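Local structure of glutamine amidotransferase domain-containing protein (Streptococcus mutans, 3L7N) at residues P14-A19 and Q223-F228; K110-N115 and A157-C162; G114-S119 and Y206-E211; L137-W142 and C178-T183. The protein probably hydrolyses glutamine as a class I glutamine amidotransferase, making its amide nitrogen available for transfer to an acceptor. One frame throughout, in Å; residues are numbered along the deposited sequence.

Contact 1: residues P14-A19 and Q223-F228; sequences PGAYLA and QALYSF
Leu225 sets a methyl group over the ring of Tyr17 and forms the middle of this helix-helix contact. Its CD2 lies 3.9 Å from the centroid of the Tyr17 ring and only 11° off the ring normal, a CH-pi contact over the centre of the face. The other branch, CD1, touches CE1, CZ and OH of Tyr17 about equally, each at 3.7 Å. The two side chains cross at about a right angle. Leu225 CG stands anti to its backbone N (chi1 -168°), which points CG toward helix 15-23.

Beside this pair, Tyr226 brings the rim of its ring to the backbone of Ala16: CE1 is 3.4 Å from Ala16 O, which lies at the ring edge, in plane. Farther out, Tyr226 OH rests on two methyl groups, 3.6 Å from Ala16 CB and 3.8 Å from Ala19 CB, one turn of helix apart. No hydrogen bond joins the two segments, so the contact is held by packing alone.

Behind this first shell, Tyr17 is wedged against Phe5 of strand 2-7, Val88 and Val90 of strand 86-90, and Met52, while Pro14 O meets its ring edge in plane. Phe228, at the far end of the second segment, packs edge-to-face with Tyr174 and Phe176. The short helix axes approach to 10.0 Å at 51°. Such packing of neighbouring helices over the parallel strands of a central sheet belongs to the layered alpha/beta fold of class I glutamine amidotransferases.

Contact 2: residues K110-N115 and A157-C162; sequences KKEIGN and AISQGC
The carboxylate of Glu112 receives the hydroxyl of Ser159: OG donates over 2.6 Å to OE1, which accepts through its syn lone pair, on the side of the other carboxylate oxygen. A separate backbone bond runs from Lys110 N to Gly161 O, 2.9 Å long and fairly straight (158° at the hydrogen). OE1 also accepts a weak, bent bond from Gly161 N at 3.1 Å, and a water linking it to Gln160 N adds only weak bonds. With several donors gathered round it, the buried carboxylate would be expected to favour its charged form. Gln165 NE2 completes the setting, bonding to Ser159 OG and weakly to Glu112 OE2.

Residues 157-162 run from the end of strand 154-158 into the loop that leads to strand 166-170, its neighbour in the antiparallel part of the mixed sheet; Glu112 reaches this loop from strand 106-113 of the same sheet. The turn closes on itself through Ser159 N to Cys162 O at 2.8 Å, and Cys162 N gives a weak bond back to Ser159 OG.

Beyond CG the Glu112 chain is extended (chi2 172°), which takes CD out to the turn. There CD lies 3.7 Å from Gly161 CA, a close approach that the missing side chain of the glycine permits. On the other oxygen, OE2 touches Cys162 CB at 3.5 Å. Of the Lys110 side chain, CB makes the contact, 3.7 Å from Gly161 CA; the chain then bends away, and NZ finds Thr205 OG1 outside the two segments.

Contact 3: residues G114-S119 and Y206-E211; sequences GNYLIS and YVQTAE
Tyr116 and Tyr206 form a T-shaped aromatic pair in which the edge of Tyr206 points at the face of Tyr116, where strand 115-120 of the antiparallel part of the sheet is covered by the loop leading into helix 210-214. The ring centroids are 5.3 Å apart and the planes stand at 84°. The touching atom is Tyr206 CD1, 3.8 Å from Tyr116 CE1 and offset toward the rim of the ring.

The polar part belongs to Gln208, whose flat amide meets the backbone of Asn115 with both ends. Its OE1 accepts a weak but nearly straight bond from Asn115 N (3.2 Å, 168°), and its NE2 returns a weak, more bent one to Asn115 O. The two bonds, though weak, are consistent with the modelled orientation of the amide. Gly114, without a side chain, lets OE1 come to 3.6 Å from its CA.

In the packing, Gln208 NE2 also lies over the rim of the opposite face of Tyr116, with the amide plane turned 55° from the ring. Backbone bonds between Ile113 and both Tyr206 and Gln208 tie the loop to strand 106-113. Gln208 CG lies beside the phenol end of Tyr116, 3.3 Å from OH.

Contact 4: residues L137-W142 and C178-T183; sequences LLVGHW and CHLEFT
His179 and Gly140 face each other as a single antiparallel, hydrogen-bonded pair: His179 N donates to Gly140 O over 2.9 Å, the donor standing above the carbonyl plane, while the return bond from Gly140 N to His179 O is weak. From this bridge the His179 side chain can be followed outward. CB lies 4.0 Å from Gly140 O and over the centre of the Phe182 ring. CG stands beside the backbone N (chi1 -62°); in the ring beyond it, CD2 comes within 3.7 Å of Trp142 N, at the ring edge, and NE2 within 4.0 Å of Trp142 CB. Phe182 CZ covers part of one ring face. At the other ring nitrogen, ND1 donates to the syn lone pair of Glu181 OE2 over 2.7 Å, tilted 17° from the ring plane. His179 also touches Cys91, which follows a strand in a pattern resembling a nucleophile elbow; together the three residues are consistent with the Cys-His-Glu triad of class I glutamine amidotransferases.

Apolar groups pack around the bridge. Val139 touches two loop residues, CG1 meeting Leu180 CG at 3.6 Å and CG2 meeting Cys178 CB at 3.8 Å. Phe182 lies against Gly140 CA, where the absence of a side chain makes room for the ring.

The loop 178-183 connects strand 173-176 to helix 184-193, lying against strand 136-143, with Phe182 packed on helix 184-193 and Leu180 on helix 219-233.

In the fold
Contact 4 contributes His179 and Glu181 to the probable active site, and the other contacts lie at different distances from it. Contact 1, about 11 Å away between centres, adjoins it directly: Ala16 N probably bonds to Glu181 O over 3.1 Å, and the Tyr17 side chain lies near the turn carrying Cys91. Contacts 2 and 3, with centres about 8 Å apart, share Gly114 and Asn115 at the corner between strands 106-113 and 115-120. Both of those strands flank strand 136-143, which ties them to contact 4, about 10 and 9 Å off respectively between centres; Gly114 N probably bonds to His141 O. Contact 1 stays apart from contacts 2 and 3, with centres about 20 and 19 Å away.

Contact 1: residues P14-A19 and Q223-F228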
loop_
_atom_site.group_PDB
_atom_site.type_symbol
_atom_site.label_atom_id
_atom_site.label_comp_id
_atom_site.label_asym_id
_atom_site.label_seq_id
_atom_site.Cartn_x
_atom_site.Cartn_y
_atom_site.Cartn_z
ATOM N N PRO A 14 -2.352 8.166 4.859
ATOM C CA PRO A 14 -2.988 7.933 3.584
ATOM C C PRO A 14 -2.372 8.778 2.400
ATOM O O PRO A 14 -2.699 8.517 1.187
ATOM C CB PRO A 14 -4.434 8.360 3.837
ATOM C CG PRO A 14 -4.374 9.259 5.008
ATOM C CD PRO A 14 -3.226 8.883 5.803
ATOM N N GLY A 15 -1.573 9.802 2.735
ATOM C CA GLY A 15 -1.177 10.869 1.744
ATOM C C GLY A 15 -2.090 11.100 0.514
ATOM O O GLY A 15 -3.260 11.460 0.637
ATOM N N ALA A 16 -1.562 10.881 -0.663
ATOM C CA ALA A 16 -2.316 11.187 -1.860
ATOM C C ALA A 16 -3.605 10.407 -2.024
ATOM O O ALA A 16 -4.439 10.812 -2.798
ATOM C CB ALA A 16 -1.470 11.036 -3.073
ATOM N N TYR A 17 -3.754 9.231 -1.330
ATOM C CA TYR A 17 -5.053 8.492 -1.392
ATOM C C TYR A 17 -6.132 9.364 -0.769
ATOM O O TYR A 17 -7.249 9.522 -1.334
ATOM C CB TYR A 17 -4.984 7.173 -0.673
ATOM C CG TYR A 17 -4.174 6.108 -1.371
ATOM C CD1 TYR A 17 -4.749 5.304 -2.382
ATOM C CD2 TYR A 17 -2.826 5.857 -0.999
ATOM C CE1 TYR A 17 -4.025 4.265 -2.999
ATOM C CE2 TYR A 17 -2.056 4.873 -1.670
ATOM C CZ TYR A 17 -2.686 4.067 -2.667
ATOM O OH TYR A 17 -1.974 3.104 -3.315
ATOM N N LEU A 18 -5.783 10.020 0.367
ATOM C CA LEU A 18 -6.712 10.894 1.049
ATOM C C LEU A 18 -6.971 12.103 0.211
ATOM O O LEU A 18 -8.139 12.470 0.009
ATOM C CB LEU A 18 -6.184 11.303 2.410
ATOM C CG LEU A 18 -7.158 12.113 3.287
ATOM C CD1 LEU A 18 -8.575 11.534 3.228
ATOM C CD2 LEU A 18 -6.661 12.225 4.787
ATOM N N ALA A 19 -5.891 12.728 -0.324
ATOM C CA ALA A 19 -6.040 13.931 -1.178
ATOM C C ALA A 19 -6.948 13.681 -2.378
ATOM O O ALA A 19 -7.886 14.460 -2.659
ATOM C CB ALA A 19 -4.778 14.360 -1.614
ATOM N N GLN A 223 0.293 11.517 -9.343
ATOM C CA GLN A 223 -0.540 11.757 -10.503
ATOM C C GLN A 223 -0.878 10.419 -11.217
ATOM O O GLN A 223 -2.027 10.194 -11.660
ATOM C CB GLN A 223 0.139 12.779 -11.458
ATOM C CG GLN A 223 -0.765 13.254 -12.722
ATOM C CD GLN A 223 -2.233 13.646 -12.320
ATOM O OE1 GLN A 223 -2.458 14.583 -11.459
ATOM N NE2 GLN A 223 -3.242 12.891 -12.883
ATOM N N ALA A 224 0.105 9.527 -11.279
ATOM C CA ALA A 224 -0.120 8.224 -11.762
ATOM C C ALA A 224 -1.191 7.570 -10.904
ATOM O O ALA A 224 -2.230 7.032 -11.459
ATOM C CB ALA A 224 1.110 7.458 -11.717
ATOM N N LEU A 225 -1.013 7.645 -9.533
ATOM C CA LEU A 225 -2.052 7.137 -8.575
ATOM C C LEU A 225 -3.445 7.659 -8.881
ATOM O O LEU A 225 -4.377 6.880 -9.034
ATOM C CB LEU A 225 -1.687 7.479 -7.211
ATOM C CG LEU A 225 -2.425 6.841 -6.073
ATOM C CD1 LEU A 225 -2.517 5.312 -6.185
ATOM C CD2 LEU A 225 -1.691 7.215 -4.826
ATOM N N TYR A 226 -3.582 8.981 -9.023
ATOM C CA TYR A 226 -4.875 9.556 -9.325
ATOM C C TYR A 226 -5.498 8.903 -10.510
ATOM O O TYR A 226 -6.712 8.687 -10.534
ATOM C CB TYR A 226 -4.788 11.080 -9.543
ATOM C CG TYR A 226 -4.318 11.832 -8.347
ATOM C CD1 TYR A 226 -4.548 11.357 -7.085
ATOM C CD2 TYR A 226 -3.642 13.039 -8.474
ATOM C CE1 TYR A 226 -4.055 12.038 -5.916
ATOM C CE2 TYR A 226 -3.159 13.753 -7.298
ATOM C CZ TYR A 226 -3.384 13.221 -6.034
ATOM O OH TYR A 226 -2.904 13.857 -4.879
ATOM N N SER A 227 -4.707 8.662 -11.560
ATOM C CA SER A 227 -5.288 8.065 -12.821
ATOM C C SER A 227 -5.785 6.652 -12.524
ATOM O O SER A 227 -6.887 6.273 -12.971
ATOM C CB SER A 227 -4.272 8.013 -13.930
ATOM O OG SER A 227 -3.115 7.268 -13.487
ATOM N N PHE A 228 -5.003 5.885 -11.725
ATOM C CA PHE A 228 -5.460 4.566 -11.258
ATOM C C PHE A 228 -6.799 4.616 -10.445
ATOM O O PHE A 228 -7.796 3.941 -10.820
ATOM C CB PHE A 228 -4.370 3.826 -10.492
ATOM C CG PHE A 228 -4.857 2.580 -9.794
ATOM C CD1 PHE A 228 -4.993 1.353 -10.510
ATOM C CD2 PHE A 228 -5.237 2.620 -8.415
ATOM C CE1 PHE A 228 -5.487 0.177 -9.867
ATOM C CE2 PHE A 228 -5.731 1.458 -7.752
ATOM C CZ PHE A 228 -5.865 0.224 -8.488
#

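Contact 2: residues K110-N115 and A157-C162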
loop_
_atom_site.group_PDB
_atom_site.type_symbol
_atom_site.label_atom_id
_atom_site.label_comp_id
_atom_site.label_asym_id
_atom_site.label_seq_id
_atom_site.Cartn_x
_atom_site.Cartn_y
_atom_site.Cartn_z
ATOM N N LYS A 110 15.128 -8.256 -2.286
ATOM C CA LYS A 110 15.833 -7.085 -1.771
ATOM C C LYS A 110 14.872 -6.077 -1.014
ATOM O O LYS A 110 13.720 -5.781 -1.481
ATOM C CB LYS A 110 16.608 -6.401 -2.909
ATOM C CG LYS A 110 18.009 -7.069 -3.205
ATOM C CD LYS A 110 18.789 -7.469 -1.828
ATOM C CE LYS A 110 20.379 -7.641 -2.025
ATOM N NZ LYS A 110 21.185 -6.465 -1.394
ATOM N N LYS A 111 15.316 -5.588 0.136
ATOM C CA LYS A 111 14.605 -4.482 0.792
ATOM C C LYS A 111 14.783 -3.163 0.068
ATOM O O LYS A 111 15.796 -2.925 -0.554
ATOM C CB LYS A 111 14.969 -4.388 2.256
ATOM C CG LYS A 111 15.841 -3.261 2.648
ATOM C CD LYS A 111 16.353 -3.551 4.076
ATOM C CE LYS A 111 15.949 -2.460 5.033
ATOM N NZ LYS A 111 15.780 -2.980 6.459
ATOM N N GLU A 112 13.745 -2.350 0.061
ATOM C CA GLU A 112 13.714 -1.173 -0.810
ATOM C C GLU A 112 13.136 0.052 -0.073
ATOM O O GLU A 112 12.033 0.005 0.486
ATOM C CB GLU A 112 12.913 -1.448 -2.071
ATOM C CG GLU A 112 13.448 -2.531 -2.954
ATOM C CD GLU A 112 12.467 -2.871 -4.119
ATOM O OE1 GLU A 112 12.895 -2.869 -5.335
ATOM O OE2 GLU A 112 11.258 -3.049 -3.836
ATOM N N ILE A 113 13.887 1.140 -0.096
ATOM C CA ILE A 113 13.565 2.343 0.655
ATOM C C ILE A 113 14.011 3.520 -0.184
ATOM O O ILE A 113 15.167 3.819 -0.235
ATOM C CB ILE A 113 14.352 2.379 1.990
ATOM C CG1 ILE A 113 13.917 1.242 2.920
ATOM C CG2 ILE A 113 14.224 3.701 2.618
ATOM C CD1 ILE A 113 14.419 1.382 4.324
ATOM N N GLY A 114 13.110 4.116 -0.911
ATOM C CA GLY A 114 13.474 5.192 -1.733
ATOM C C GLY A 114 12.664 5.186 -2.940
ATOM O O GLY A 114 11.695 4.508 -3.001
ATOM N N ASN A 115 13.062 5.948 -3.940
ATOM C CA ASN A 115 12.277 6.023 -5.154
ATOM C C ASN A 115 12.910 5.255 -6.307
ATOM O O ASN A 115 13.952 5.635 -6.802
ATOM C CB ASN A 115 11.986 7.481 -5.534
ATOM C CG ASN A 115 11.296 8.233 -4.437
ATOM O OD1 ASN A 115 11.857 9.136 -3.870
ATOM N ND2 ASN A 115 10.079 7.815 -4.099
ATOM N N ALA A 157 3.081 -5.629 -11.687
ATOM C CA ALA A 157 4.303 -4.875 -11.760
ATOM C C ALA A 157 5.323 -5.347 -10.858
ATOM O O ALA A 157 5.014 -5.884 -9.790
ATOM C CB ALA A 157 4.057 -3.475 -11.534
ATOM N N ILE A 158 6.598 -5.178 -11.276
ATOM C CA ILE A 158 7.747 -5.618 -10.474
ATOM C C ILE A 158 8.738 -4.517 -10.403
ATOM O O ILE A 158 8.674 -3.549 -11.175
ATOM C CB ILE A 158 8.419 -6.879 -11.063
ATOM C CG1 ILE A 158 9.184 -6.531 -12.379
ATOM C CG2 ILE A 158 7.403 -7.931 -11.345
ATOM C CD1 ILE A 158 10.481 -7.410 -12.575
ATOM N N SER A 159 9.612 -4.604 -9.436
ATOM C CA SER A 159 10.782 -3.802 -9.435
ATOM C C SER A 159 12.012 -4.757 -9.587
ATOM O O SER A 159 11.853 -6.024 -9.614
ATOM C CB SER A 159 10.872 -3.020 -8.131
ATOM O OG SER A 159 11.199 -3.882 -7.028
ATOM N N GLN A 160 13.214 -4.189 -9.654
ATOM C CA GLN A 160 14.443 -5.024 -9.578
ATOM C C GLN A 160 14.604 -5.742 -8.215
ATOM O O GLN A 160 15.063 -6.900 -8.154
ATOM C CB GLN A 160 15.688 -4.180 -9.930
ATOM C CG GLN A 160 15.545 -3.417 -11.338
ATOM C CD GLN A 160 15.356 -4.423 -12.519
ATOM O OE1 GLN A 160 16.361 -4.971 -13.055
ATOM N NE2 GLN A 160 14.046 -4.769 -12.848
ATOM N N GLY A 161 14.213 -5.065 -7.136
ATOM C CA GLY A 161 14.400 -5.603 -5.785
ATOM C C GLY A 161 13.295 -6.558 -5.379
ATOM O O GLY A 161 13.508 -7.430 -4.503
ATOM N N CYS A 162 12.117 -6.442 -6.031
ATOM C CA CYS A 162 10.929 -7.154 -5.552
ATOM C C CYS A 162 9.989 -7.455 -6.670
ATOM O O CYS A 162 9.661 -6.564 -7.454
ATOM C CB CYS A 162 10.222 -6.329 -4.448
ATOM S SG CYS A 162 8.639 -6.867 -3.992
HETATM O O HOH W 1 14.084 -1.305 -8.072
#

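Contact 3: residues G114-S119 and Y206-E211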
loop_
_atom_site.group_PDB
_atom_site.type_symbol
_atom_site.label_atom_id
_atom_site.label_comp_id
_atom_site.label_asym_id
_atom_site.label_seq_id
_atom_site.Cartn_x
_atom_site.Cartn_y
_atom_site.Cartn_z
ATOM N N GLY A 114 13.110 4.116 -0.911
ATOM C CA GLY A 114 13.474 5.192 -1.733
ATOM C C GLY A 114 12.664 5.186 -2.940
ATOM O O GLY A 114 11.695 4.508 -3.001
ATOM N N ASN A 115 13.062 5.948 -3.940
ATOM C CA ASN A 115 12.277 6.023 -5.154
ATOM C C ASN A 115 12.910 5.255 -6.307
ATOM O O ASN A 115 13.952 5.635 -6.802
ATOM C CB ASN A 115 11.986 7.481 -5.534
ATOM C CG ASN A 115 11.296 8.233 -4.437
ATOM O OD1 ASN A 115 11.857 9.136 -3.870
ATOM N ND2 ASN A 115 10.079 7.815 -4.099
ATOM N N TYR A 116 12.287 4.116 -6.671
ATOM C CA TYR A 116 12.815 3.241 -7.727
ATOM C C TYR A 116 11.793 2.936 -8.822
ATOM O O TYR A 116 10.585 3.159 -8.652
ATOM C CB TYR A 116 13.385 1.982 -7.147
ATOM C CG TYR A 116 14.540 2.222 -6.219
ATOM C CD1 TYR A 116 15.825 2.476 -6.716
ATOM C CD2 TYR A 116 14.368 2.178 -4.845
ATOM C CE1 TYR A 116 16.886 2.687 -5.861
ATOM C CE2 TYR A 116 15.436 2.346 -3.980
ATOM C CZ TYR A 116 16.685 2.625 -4.488
ATOM O OH TYR A 116 17.737 2.858 -3.619
ATOM N N LEU A 117 12.291 2.551 -9.989
ATOM C CA LEU A 117 11.417 2.131 -11.048
ATOM C C LEU A 117 10.687 0.903 -10.625
ATOM O O LEU A 117 11.246 0.025 -9.986
ATOM C CB LEU A 117 12.202 1.843 -12.344
ATOM C CG LEU A 117 12.611 3.005 -13.259
ATOM C CD1 LEU A 117 13.752 2.529 -14.194
ATOM C CD2 LEU A 117 11.401 3.575 -14.095
ATOM N N ILE A 118 9.419 0.882 -10.917
ATOM C CA ILE A 118 8.684 -0.350 -11.063
ATOM C C ILE A 118 8.382 -0.452 -12.556
ATOM O O ILE A 118 8.486 0.581 -13.293
ATOM C CB ILE A 118 7.309 -0.329 -10.232
ATOM C CG1 ILE A 118 6.463 0.871 -10.635
ATOM C CG2 ILE A 118 7.588 -0.339 -8.688
ATOM C CD1 ILE A 118 5.038 0.619 -10.648
ATOM N N SER A 119 8.018 -1.676 -13.010
ATOM C CA SER A 119 7.896 -2.014 -14.449
ATOM C C SER A 119 6.690 -2.901 -14.655
ATOM O O SER A 119 6.584 -3.968 -14.019
ATOM C CB SER A 119 9.155 -2.787 -14.919
ATOM O OG SER A 119 10.345 -2.286 -14.325
ATOM N N TYR A 206 19.459 -0.895 -2.353
ATOM C CA TYR A 206 18.197 -0.264 -2.703
ATOM C C TYR A 206 17.655 0.593 -1.591
ATOM O O TYR A 206 16.465 0.790 -1.489
ATOM C CB TYR A 206 17.202 -1.302 -3.093
ATOM C CG TYR A 206 17.493 -1.884 -4.425
ATOM C CD1 TYR A 206 17.670 -1.045 -5.547
ATOM C CD2 TYR A 206 17.645 -3.285 -4.598
ATOM C CE1 TYR A 206 17.973 -1.573 -6.815
ATOM C CE2 TYR A 206 17.947 -3.826 -5.858
ATOM C CZ TYR A 206 18.107 -2.948 -6.975
ATOM O OH TYR A 206 18.389 -3.443 -8.237
ATOM N N VAL A 207 18.556 1.141 -0.791
ATOM C CA VAL A 207 18.222 2.115 0.205
ATOM C C VAL A 207 18.866 3.470 -0.172
ATOM O O VAL A 207 20.106 3.565 -0.359
ATOM C CB VAL A 207 18.745 1.680 1.563
ATOM C CG1 VAL A 207 18.505 2.736 2.575
ATOM C CG2 VAL A 207 18.116 0.357 1.985
ATOM N N GLN A 208 18.041 4.499 -0.315
ATOM C CA GLN A 208 18.551 5.833 -0.638
ATOM C C GLN A 208 18.896 6.653 0.636
ATOM O O GLN A 208 18.810 6.143 1.752
ATOM C CB GLN A 208 17.586 6.579 -1.535
ATOM C CG GLN A 208 17.508 6.025 -2.905
ATOM C CD GLN A 208 16.523 6.715 -3.714
ATOM O OE1 GLN A 208 15.778 7.548 -3.226
ATOM N NE2 GLN A 208 16.501 6.417 -4.957
ATOM N N THR A 209 19.396 7.885 0.435
ATOM C CA THR A 209 19.758 8.784 1.565
ATOM C C THR A 209 18.564 9.704 1.906
ATOM O O THR A 209 17.715 10.038 1.000
ATOM C CB THR A 209 20.999 9.669 1.219
ATOM O OG1 THR A 209 20.599 10.744 0.351
ATOM C CG2 THR A 209 22.036 8.858 0.522
ATOM N N ALA A 210 18.488 10.128 3.183
ATOM C CA ALA A 210 17.488 11.118 3.616
ATOM C C ALA A 210 17.387 12.294 2.633
ATOM O O ALA A 210 16.270 12.770 2.320
ATOM C CB ALA A 210 17.803 11.612 5.021
ATOM N N GLU A 211 18.548 12.724 2.112
ATOM C CA GLU A 211 18.609 13.840 1.181
ATOM C C GLU A 211 18.034 13.484 -0.199
ATOM O O GLU A 211 17.348 14.322 -0.856
ATOM C CB GLU A 211 20.058 14.354 1.051
ATOM C CG GLU A 211 20.256 15.493 -0.043
ATOM C CD GLU A 211 21.151 16.687 0.473
ATOM O OE1 GLU A 211 21.894 16.509 1.494
ATOM O OE2 GLU A 211 21.095 17.795 -0.136
#

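Contact 4: residues L137-W142 and C178-T183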
loop_
_atom_site.group_PDB
_atom_site.type_symbol
_atom_site.label_atom_id
_atom_site.label_comp_id
_atom_site.label_asym_id
_atom_site.label_seq_id
_atom_site.Cartn_x
_atom_site.Cartn_y
_atom_site.Cartn_z
ATOM N N LEU A 137 8.152 3.421 -14.236
ATOM C CA LEU A 137 7.762 4.606 -13.487
ATOM C C LEU A 137 8.515 4.666 -12.218
ATOM O O LEU A 137 8.652 3.678 -11.533
ATOM C CB LEU A 137 6.298 4.554 -13.180
ATOM C CG LEU A 137 5.676 5.776 -12.519
ATOM C CD1 LEU A 137 5.919 7.086 -13.366
ATOM C CD2 LEU A 137 4.211 5.502 -12.354
ATOM N N LEU A 138 9.026 5.823 -11.884
ATOM C CA LEU A 138 9.654 5.961 -10.604
ATOM C C LEU A 138 8.562 6.176 -9.457
ATOM O O LEU A 138 7.674 7.070 -9.565
ATOM C CB LEU A 138 10.714 7.069 -10.630
ATOM C CG LEU A 138 12.062 6.559 -10.088
ATOM C CD1 LEU A 138 12.868 5.854 -11.146
ATOM C CD2 LEU A 138 12.809 7.612 -9.567
ATOM N N VAL A 139 8.542 5.249 -8.484
ATOM C CA VAL A 139 7.583 5.306 -7.386
ATOM C C VAL A 139 8.291 5.095 -6.082
ATOM O O VAL A 139 9.500 4.705 -6.062
ATOM C CB VAL A 139 6.405 4.227 -7.529
ATOM C CG1 VAL A 139 5.664 4.392 -8.848
ATOM C CG2 VAL A 139 6.911 2.796 -7.301
ATOM N N GLY A 140 7.584 5.346 -4.968
ATOM C CA GLY A 140 8.191 5.207 -3.627
ATOM C C GLY A 140 8.219 3.760 -3.110
ATOM O O GLY A 140 7.428 2.938 -3.530
ATOM N N HIS A 141 9.132 3.468 -2.197
ATOM C CA HIS A 141 9.247 2.135 -1.636
ATOM C C HIS A 141 9.646 2.274 -0.237
ATOM O O HIS A 141 10.472 3.130 0.082
ATOM C CB HIS A 141 10.334 1.300 -2.378
ATOM C CG HIS A 141 10.027 1.060 -3.798
ATOM N ND1 HIS A 141 10.330 1.975 -4.784
ATOM C CD2 HIS A 141 9.345 0.068 -4.399
ATOM C CE1 HIS A 141 9.834 1.560 -5.936
ATOM N NE2 HIS A 141 9.229 0.400 -5.730
ATOM N N TRP A 142 9.094 1.411 0.638
ATOM C CA TRP A 142 9.562 1.325 2.021
ATOM C C TRP A 142 9.274 -0.039 2.706
ATOM O O TRP A 142 8.578 -0.075 3.703
ATOM C CB TRP A 142 8.981 2.456 2.860
ATOM C CG TRP A 142 9.878 2.879 3.950
ATOM C CD1 TRP A 142 10.202 2.164 5.077
ATOM C CD2 TRP A 142 10.595 4.135 4.044
ATOM N NE1 TRP A 142 11.110 2.890 5.857
ATOM C CE2 TRP A 142 11.358 4.097 5.246
ATOM C CE3 TRP A 142 10.646 5.290 3.244
ATOM C CZ2 TRP A 142 12.131 5.177 5.672
ATOM C CZ3 TRP A 142 11.451 6.332 3.642
ATOM C CH2 TRP A 142 12.182 6.274 4.853
ATOM N N CYS A 178 4.290 -0.990 -3.169
ATOM C CA CYS A 178 5.035 0.211 -3.264
ATOM C C CYS A 178 4.096 1.466 -2.873
ATOM O O CYS A 178 2.797 1.338 -2.818
ATOM C CB CYS A 178 5.557 0.343 -4.728
ATOM S SG CYS A 178 4.268 0.185 -5.994
ATOM N N HIS A 179 4.715 2.632 -2.682
ATOM C CA HIS A 179 3.995 3.800 -2.266
ATOM C C HIS A 179 3.983 4.897 -3.395
ATOM O O HIS A 179 4.927 5.625 -3.537
ATOM C CB HIS A 179 4.679 4.365 -1.035
ATOM C CG HIS A 179 4.676 3.441 0.144
ATOM N ND1 HIS A 179 3.668 3.435 1.081
ATOM C CD2 HIS A 179 5.600 2.555 0.587
ATOM C CE1 HIS A 179 3.960 2.564 2.038
ATOM N NE2 HIS A 179 5.125 2.019 1.766
ATOM N N LEU A 180 2.902 5.053 -4.102
ATOM C CA LEU A 180 2.790 6.189 -5.017
ATOM C C LEU A 180 2.214 7.424 -4.322
ATOM O O LEU A 180 2.098 8.507 -4.939
ATOM C CB LEU A 180 1.895 5.842 -6.177
ATOM C CG LEU A 180 2.462 4.877 -7.187
ATOM C CD1 LEU A 180 2.717 3.493 -6.582
ATOM C CD2 LEU A 180 1.509 4.784 -8.402
ATOM N N GLU A 181 1.806 7.251 -3.068
ATOM C CA GLU A 181 1.015 8.240 -2.339
ATOM C C GLU A 181 1.939 9.230 -1.585
ATOM O O GLU A 181 1.448 10.168 -0.900
ATOM C CB GLU A 181 0.076 7.514 -1.315
ATOM C CG GLU A 181 0.747 7.171 0.038
ATOM C CD GLU A 181 1.435 5.838 0.052
ATOM O OE1 GLU A 181 1.397 5.090 -0.973
ATOM O OE2 GLU A 181 2.020 5.517 1.091
ATOM N N PHE A 182 3.262 8.983 -1.652
ATOM C CA PHE A 182 4.232 9.778 -0.905
ATOM C C PHE A 182 4.180 11.292 -1.284
ATOM O O PHE A 182 3.704 11.688 -2.407
ATOM C CB PHE A 182 5.632 9.236 -1.121
ATOM C CG PHE A 182 5.975 8.054 -0.255
ATOM C CD1 PHE A 182 5.084 7.610 0.741
ATOM C CD2 PHE A 182 7.253 7.398 -0.399
ATOM C CE1 PHE A 182 5.426 6.513 1.591
ATOM C CE2 PHE A 182 7.620 6.298 0.424
ATOM C CZ PHE A 182 6.712 5.841 1.435
ATOM N N THR A 183 4.633 12.115 -0.352
ATOM C CA THR A 183 4.833 13.502 -0.554
ATOM C C THR A 183 6.026 13.866 0.342
ATOM O O THR A 183 6.410 13.066 1.263
ATOM C CB THR A 183 3.637 14.292 -0.051
ATOM O OG1 THR A 183 3.593 14.224 1.378
ATOM C CG2 THR A 183 2.347 13.777 -0.610
#